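Local atomic coordinates of ferric iron-binding periplasmic protein (Pseudomonas aeruginosa, PDB entry 6J2S), a protein that probably binds ferric iron in the periplasm for delivery to an ABC transporter, and also binds gallium(III). Residues A[99-104]-A[191-196]. Sequence-based numbering, arbitrary orientation.
Sequences TARTRV and LINNYY. With GA (gallium (III) ion), chain D; PO4 (phosphate ion), chain C.
R103 and V104 pair with N193 and I192 in an antiparallel ladder of the periplasmic binding protein fold. V104 N bonds to I192 O (3.0 Å), and V104 O takes the return bond from I192 N. The chain then turns into a helix, and the metal-binding tyrosines Y195 and Y196 follow on N194.

N194 CG stands between its own N and carbonyl carbon (chi1 68°), which brings N194 OD1 to T102 N (3.1 Å). The donor lies above the carbonyl plane. N194 N donates to T102 O.

R101 CB lies 3.7 Å from N194 OD1 and in plane at the Y195 ring edge. CG passes Y195 CE1, and NE makes a salt bridge to E262. R101 CZ sits 3.3 Å from Y195 CE1, which stands over the centre of the guanidinium face; the two planes are 46° apart. NH1 forms a salt bridge with E60, and NH2 hydrogen-bonds to E59.

Y195, Y196, H11, E59, a water and O3 of a phosphate, probably from the crystallisation liquor, bind the gallium. N193 links ladder and site: its OD1 accepts from R103 NH1 (2.9 Å), and its ND2 donates to phosphate O2 and, at 3.2 Å, to Y195 OH.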
loop_
_atom_site.group_PDB
_atom_site.type_symbol
_atom_site.label_atom_id
_atom_site.label_comp_id
_atom_site.label_asym_id
_atom_site.label_seq_id
_atom_site.Cartn_x
_atom_site.Cartn_y
_atom_site.Cartn_z
ATOM N N THR A 99 0.801 -3.944 7.771
ATOM C CA THR A 99 1.816 -4.602 6.967
ATOM C C THR A 99 2.502 -3.546 6.104
ATOM O O THR A 99 2.015 -2.424 5.948
ATOM C CB THR A 99 1.241 -5.719 6.074
ATOM O OG1 THR A 99 0.238 -5.183 5.195
ATOM C CG2 THR A 99 0.660 -6.867 6.891
ATOM N N ALA A 100 3.647 -3.905 5.545
ATOM C CA ALA A 100 4.334 -3.058 4.583
ATOM C C ALA A 100 4.387 -3.771 3.232
ATOM O O ALA A 100 4.484 -4.998 3.172
ATOM C CB ALA A 100 5.750 -2.704 5.080
ATOM N N ARG A 101 4.278 -3.003 2.153
ATOM C CA ARG A 101 4.477 -3.511 0.805
ATOM C C ARG A 101 5.593 -2.696 0.174
ATOM O O ARG A 101 6.038 -1.690 0.728
ATOM C CB ARG A 101 3.187 -3.426 -0.035
ATOM C CG ARG A 101 2.549 -2.026 -0.068
ATOM C CD ARG A 101 1.524 -1.794 1.056
ATOM N NE ARG A 101 0.384 -2.702 0.969
ATOM C CZ ARG A 101 -0.581 -2.627 0.053
ATOM N NH1 ARG A 101 -0.571 -1.685 -0.884
ATOM N NH2 ARG A 101 -1.555 -3.517 0.061
ATOM N N THR A 102 6.067 -3.135 -0.985
ATOM C CA THR A 102 7.192 -2.440 -1.592
ATOM C C THR A 102 6.974 -2.304 -3.092
ATOM O O THR A 102 6.316 -3.133 -3.728
ATOM C CB THR A 102 8.539 -3.149 -1.290
ATOM O OG1 THR A 102 9.630 -2.372 -1.817
ATOM C CG2 THR A 102 8.575 -4.519 -1.916
ATOM N N ARG A 103 7.514 -1.223 -3.640
ATOM C CA ARG A 103 7.472 -1.014 -5.076
ATOM C C ARG A 103 8.443 -1.961 -5.760
ATOM O O ARG A 103 9.516 -2.251 -5.231
ATOM C CB ARG A 103 7.828 0.434 -5.401
ATOM C CG ARG A 103 6.867 1.409 -4.734
ATOM C CD ARG A 103 5.487 1.190 -5.312
ATOM N NE ARG A 103 5.427 1.654 -6.697
ATOM C CZ ARG A 103 4.343 1.588 -7.464
ATOM N NH1 ARG A 103 3.214 1.067 -6.984
ATOM N NH2 ARG A 103 4.383 2.072 -8.710
ATOM N N VAL A 104 8.053 -2.456 -6.934
ATOM C CA VAL A 104 8.883 -3.354 -7.731
ATOM C C VAL A 104 8.702 -3.033 -9.210
ATOM O O VAL A 104 7.787 -2.312 -9.625
ATOM C CB VAL A 104 8.544 -4.845 -7.491
ATOM C CG1 VAL A 104 8.759 -5.244 -6.055
ATOM C CG2 VAL A 104 7.098 -5.123 -7.909
ATOM N N LEU A 191 5.447 -0.963 -13.333
ATOM C CA LEU A 191 5.634 -0.535 -11.952
ATOM C C LEU A 191 4.410 -0.925 -11.131
ATOM O O LEU A 191 3.317 -0.396 -11.359
ATOM C CB LEU A 191 5.825 0.978 -11.897
ATOM C CG LEU A 191 6.985 1.595 -12.670
ATOM C CD1 LEU A 191 6.861 3.116 -12.617
ATOM C CD2 LEU A 191 8.316 1.153 -12.073
ATOM N N ILE A 192 4.593 -1.822 -10.167
ATOM C CA ILE A 192 3.491 -2.286 -9.337
ATOM C C ILE A 192 3.985 -2.473 -7.907
ATOM O O ILE A 192 5.124 -2.114 -7.571
ATOM C CB ILE A 192 2.901 -3.598 -9.891
ATOM C CG1 ILE A 192 3.992 -4.669 -10.012
ATOM C CG2 ILE A 192 2.185 -3.358 -11.241
ATOM C CD1 ILE A 192 3.448 -6.115 -10.023
ATOM N N ASN A 193 3.129 -3.018 -7.046
ATOM C CA ASN A 193 3.567 -3.487 -5.737
ATOM C C ASN A 193 3.910 -4.981 -5.788
ATOM O O ASN A 193 3.460 -5.723 -6.668
ATOM C CB ASN A 193 2.485 -3.226 -4.686
ATOM C CG ASN A 193 2.071 -1.766 -4.619
ATOM O OD1 ASN A 193 2.877 -0.864 -4.855
ATOM N ND2 ASN A 193 0.803 -1.525 -4.277
ATOM N N ASN A 194 4.712 -5.418 -4.814
ATOM C CA ASN A 194 5.296 -6.757 -4.880
ATOM C C ASN A 194 4.259 -7.861 -4.730
ATOM O O ASN A 194 4.409 -8.928 -5.331
ATOM C CB ASN A 194 6.363 -6.910 -3.800
ATOM C CG ASN A 194 5.771 -6.908 -2.396
ATOM O OD1 ASN A 194 5.181 -5.902 -1.940
ATOM N ND2 ASN A 194 5.876 -8.053 -1.719
ATOM N N TYR A 195 3.220 -7.650 -3.915
ATOM C CA TYR A 195 2.349 -8.759 -3.550
ATOM C C TYR A 195 1.513 -9.250 -4.725
ATOM O O TYR A 195 1.007 -10.375 -4.678
ATOM C CB TYR A 195 1.450 -8.354 -2.363
ATOM C CG TYR A 195 0.676 -7.076 -2.577
ATOM C CD1 TYR A 195 1.176 -5.850 -2.135
ATOM C CD2 TYR A 195 -0.563 -7.089 -3.223
ATOM C CE1 TYR A 195 0.452 -4.664 -2.333
ATOM C CE2 TYR A 195 -1.293 -5.916 -3.431
ATOM C CZ TYR A 195 -0.775 -4.711 -2.991
ATOM O OH TYR A 195 -1.479 -3.560 -3.203
ATOM N N TYR A 196 1.353 -8.442 -5.780
ATOM C CA TYR A 196 0.543 -8.886 -6.913
ATOM C C TYR A 196 1.187 -10.049 -7.643
ATOM O O TYR A 196 0.480 -10.915 -8.183
ATOM C CB TYR A 196 0.317 -7.747 -7.888
ATOM C CG TYR A 196 -0.561 -6.657 -7.335
ATOM C CD1 TYR A 196 0.003 -5.521 -6.782
ATOM C CD2 TYR A 196 -1.950 -6.763 -7.375
ATOM C CE1 TYR A 196 -0.770 -4.517 -6.267
ATOM C CE2 TYR A 196 -2.747 -5.750 -6.866
ATOM C CZ TYR A 196 -2.146 -4.632 -6.309
ATOM O OH TYR A 196 -2.915 -3.612 -5.819
HETATM GA GA GA D . -3.049 -2.949 -4.015
HETATM P P PO4 C . -2.426 0.217 -4.577
HETATM O O1 PO4 C . -2.655 0.967 -3.280
HETATM O O2 PO4 C . -1.213 0.771 -5.236
HETATM O O3 PO4 C . -2.224 -1.242 -4.300
HETATM O O4 PO4 C . -3.638 0.360 -5.482
HETATM O O HOH W 1 2.226 2.024 -10.977
HETATM O O HOH W 2 -4.693 -1.969 -4.719
#